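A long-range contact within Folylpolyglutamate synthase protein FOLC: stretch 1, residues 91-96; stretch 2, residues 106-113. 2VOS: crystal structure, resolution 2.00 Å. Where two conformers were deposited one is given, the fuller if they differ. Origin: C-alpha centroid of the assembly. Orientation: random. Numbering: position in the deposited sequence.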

# COMPACT_ATOMS: atom_id res chain seq x y z
N ARG A 91 -11.87 15.21 11.99
CA ARG A 91 -12.81 14.06 12.07
C ARG A 91 -12.04 12.80 12.50
O ARG A 91 -10.87 12.63 12.16
CB ARG A 91 -13.45 13.81 10.71
CG ARG A 91 -14.72 14.66 10.45
CD ARG A 91 -14.46 16.18 10.56
NE ARG A 91 -15.56 16.93 9.89
CZ ARG A 91 -15.44 18.15 9.40
NH1 ARG A 91 -14.27 18.81 9.48
NH2 ARG A 91 -16.47 18.71 8.79
N ARG A 92 -12.71 11.93 13.22
CA ARG A 92 -12.07 10.79 13.78
C ARG A 92 -12.08 9.74 12.71
O ARG A 92 -13.14 9.46 12.10
CB ARG A 92 -12.88 10.32 14.99
CG ARG A 92 -12.20 9.25 15.69
CD ARG A 92 -12.83 8.96 17.05
NE ARG A 92 -11.81 8.25 17.74
CZ ARG A 92 -12.04 7.34 18.65
NH1 ARG A 92 -11.02 6.76 19.23
NH2 ARG A 92 -13.30 7.07 18.99
N THR A 93 -10.90 9.18 12.40
CA THR A 93 -10.86 8.22 11.29
C THR A 93 -10.67 6.75 11.75
O THR A 93 -10.15 6.47 12.83
CB THR A 93 -9.64 8.47 10.35
OG1 THR A 93 -8.46 8.51 11.18
CG2 THR A 93 -9.82 9.78 9.58
N GLY A 94 -11.10 5.84 10.90
CA GLY A 94 -10.62 4.45 11.01
C GLY A 94 -10.01 4.18 9.65
O GLY A 94 -10.49 4.68 8.63
N ARG A 95 -8.95 3.38 9.61
CA ARG A 95 -8.31 3.10 8.36
C ARG A 95 -7.90 1.61 8.33
O ARG A 95 -7.33 1.06 9.31
CB ARG A 95 -7.04 3.98 8.18
CG ARG A 95 -6.20 3.47 7.01
CD ARG A 95 -5.05 4.44 6.64
NE ARG A 95 -4.38 5.09 7.80
CZ ARG A 95 -3.40 4.51 8.52
NH1 ARG A 95 -3.02 3.23 8.28
NH2 ARG A 95 -2.81 5.21 9.48
N THR A 96 -8.22 0.94 7.22
CA THR A 96 -7.79 -0.42 7.09
C THR A 96 -6.95 -0.50 5.84
O THR A 96 -7.32 -0.01 4.77
CB THR A 96 -8.93 -1.48 7.20
OG1 THR A 96 -8.38 -2.79 7.04
CG2 THR A 96 -10.07 -1.26 6.19
N GLU A 106 -1.26 -3.33 12.20
CA GLU A 106 -1.15 -2.21 11.28
C GLU A 106 -2.39 -2.15 10.39
O GLU A 106 -2.64 -1.13 9.74
CB GLU A 106 0.03 -2.40 10.32
CG GLU A 106 1.42 -2.17 10.95
CD GLU A 106 2.50 -2.83 10.08
OE1 GLU A 106 2.43 -2.68 8.82
OE2 GLU A 106 3.36 -3.55 10.63
N ARG A 107 -3.07 -3.27 10.27
CA ARG A 107 -4.23 -3.37 9.32
C ARG A 107 -5.46 -2.65 9.84
O ARG A 107 -6.37 -2.43 9.07
CB ARG A 107 -4.64 -4.83 9.10
CG ARG A 107 -3.47 -5.61 8.44
CD ARG A 107 -3.71 -7.12 8.47
NE ARG A 107 -2.71 -7.78 7.60
CZ ARG A 107 -2.87 -8.03 6.27
NH1 ARG A 107 -4.02 -7.70 5.62
NH2 ARG A 107 -1.87 -8.63 5.60
N ILE A 108 -5.49 -2.31 11.13
CA ILE A 108 -6.65 -1.58 11.67
C ILE A 108 -6.15 -0.44 12.50
O ILE A 108 -5.56 -0.65 13.56
CB ILE A 108 -7.54 -2.52 12.56
CG1 ILE A 108 -7.84 -3.82 11.80
CG2 ILE A 108 -8.81 -1.75 13.11
CD1 ILE A 108 -8.48 -4.97 12.66
N SER A 109 -6.39 0.79 12.03
CA SER A 109 -5.93 1.97 12.69
C SER A 109 -7.11 2.83 13.03
O SER A 109 -8.08 2.87 12.28
CB SER A 109 -5.00 2.78 11.77
OG SER A 109 -3.82 1.99 11.46
N ILE A 110 -7.03 3.49 14.17
CA ILE A 110 -8.07 4.50 14.60
C ILE A 110 -7.29 5.74 14.98
O ILE A 110 -6.23 5.60 15.63
CB ILE A 110 -8.84 4.02 15.88
CG1 ILE A 110 -9.53 2.65 15.64
CG2 ILE A 110 -9.83 5.16 16.39
CD1 ILE A 110 -10.62 2.71 14.66
N ASP A 111 -7.74 6.91 14.51
CA ASP A 111 -7.14 8.19 14.81
C ASP A 111 -5.73 8.23 14.26
O ASP A 111 -4.88 8.87 14.85
CB ASP A 111 -7.04 8.41 16.34
CG ASP A 111 -8.43 8.45 17.02
OD1 ASP A 111 -9.31 9.21 16.53
OD2 ASP A 111 -8.61 7.75 18.06
N GLY A 112 -5.44 7.50 13.17
CA GLY A 112 -4.11 7.58 12.53
C GLY A 112 -3.06 6.65 13.12
O GLY A 112 -1.92 6.73 12.74
N LYS A 113 -3.43 5.79 14.05
CA LYS A 113 -2.49 4.88 14.73
C LYS A 113 -3.01 3.44 14.76
O LYS A 113 -4.19 3.22 14.97
CB LYS A 113 -2.29 5.30 16.22
CG LYS A 113 -1.67 6.73 16.37
CD LYS A 113 -1.90 7.24 17.82
O HOH W 1 -7.05 5.89 11.42
O HOH W 2 -4.58 0.71 8.99
O HOH W 3 -1.64 3.71 11.40
O HOH W 4 -1.10 1.13 9.57

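Antiparallel strands illustrate a general principle: the backbone sets the register, and side chains and water add further links around it. In this synthase, strand 93-96 runs against the strand that ends at Ile110, their directions 165° apart. The backbone ladder centres on Arg95 and Ser109, a hydrogen-bonded pair: Arg95 N donates to Ser109 O and Ser109 N to Arg95 O, each at 2.9 Å. One rung further, Asp111 N donates to Thr93 O at 3.0 Å, nearly straight at 168°. Between these rungs Gly94 faces Ile110 as a non-hydrogen-bonded pair, CA to CA 4.4 Å. Here the same carbonyls also receive CA-H...O contacts, from Gly94 CA to Ser109 O (3.2 Å) and from Ile110 CA to Thr93 O (3.4 Å).

Side chains reinforce both ends of the ladder. Beyond the last rung, the extended Arg92 side chain meets the Asp111 carboxylate in a two-pronged salt bridge: NE of Arg92 reaches OD1 of Asp111 at 2.9 Å, while Arg92 NH1 reaches Asp111 OD2, also at 2.9 Å. The carboxylate thus lies along the guanidinium edge, leaving a face for Ile110 CG2, 3.5 Å from Arg92 NH1. At the other end, the hydroxyl Thr96 OG1 donates to the backbone carbonyl Arg107 O at 2.9 Å.

Packing and water complete the contact. The Arg95 guanidinium lies with one face over Ser109 CB, and water links the two side chains: water 3 accepts from Arg95 NH2 at 2.7 Å and lies 2.8 Å from Ser109 OG, to which it is hydrogen-bonded. Water 2 donates to both Arg95 O and Glu106 O, at 2.8 Å each. At the type I' turn from Ile110 to Lys113, water 1 accepts from Gly112 N (2.9 Å) and donates to Thr93 OG1 (3.0 Å), bridging a gap of 3.8 Å between those two atoms.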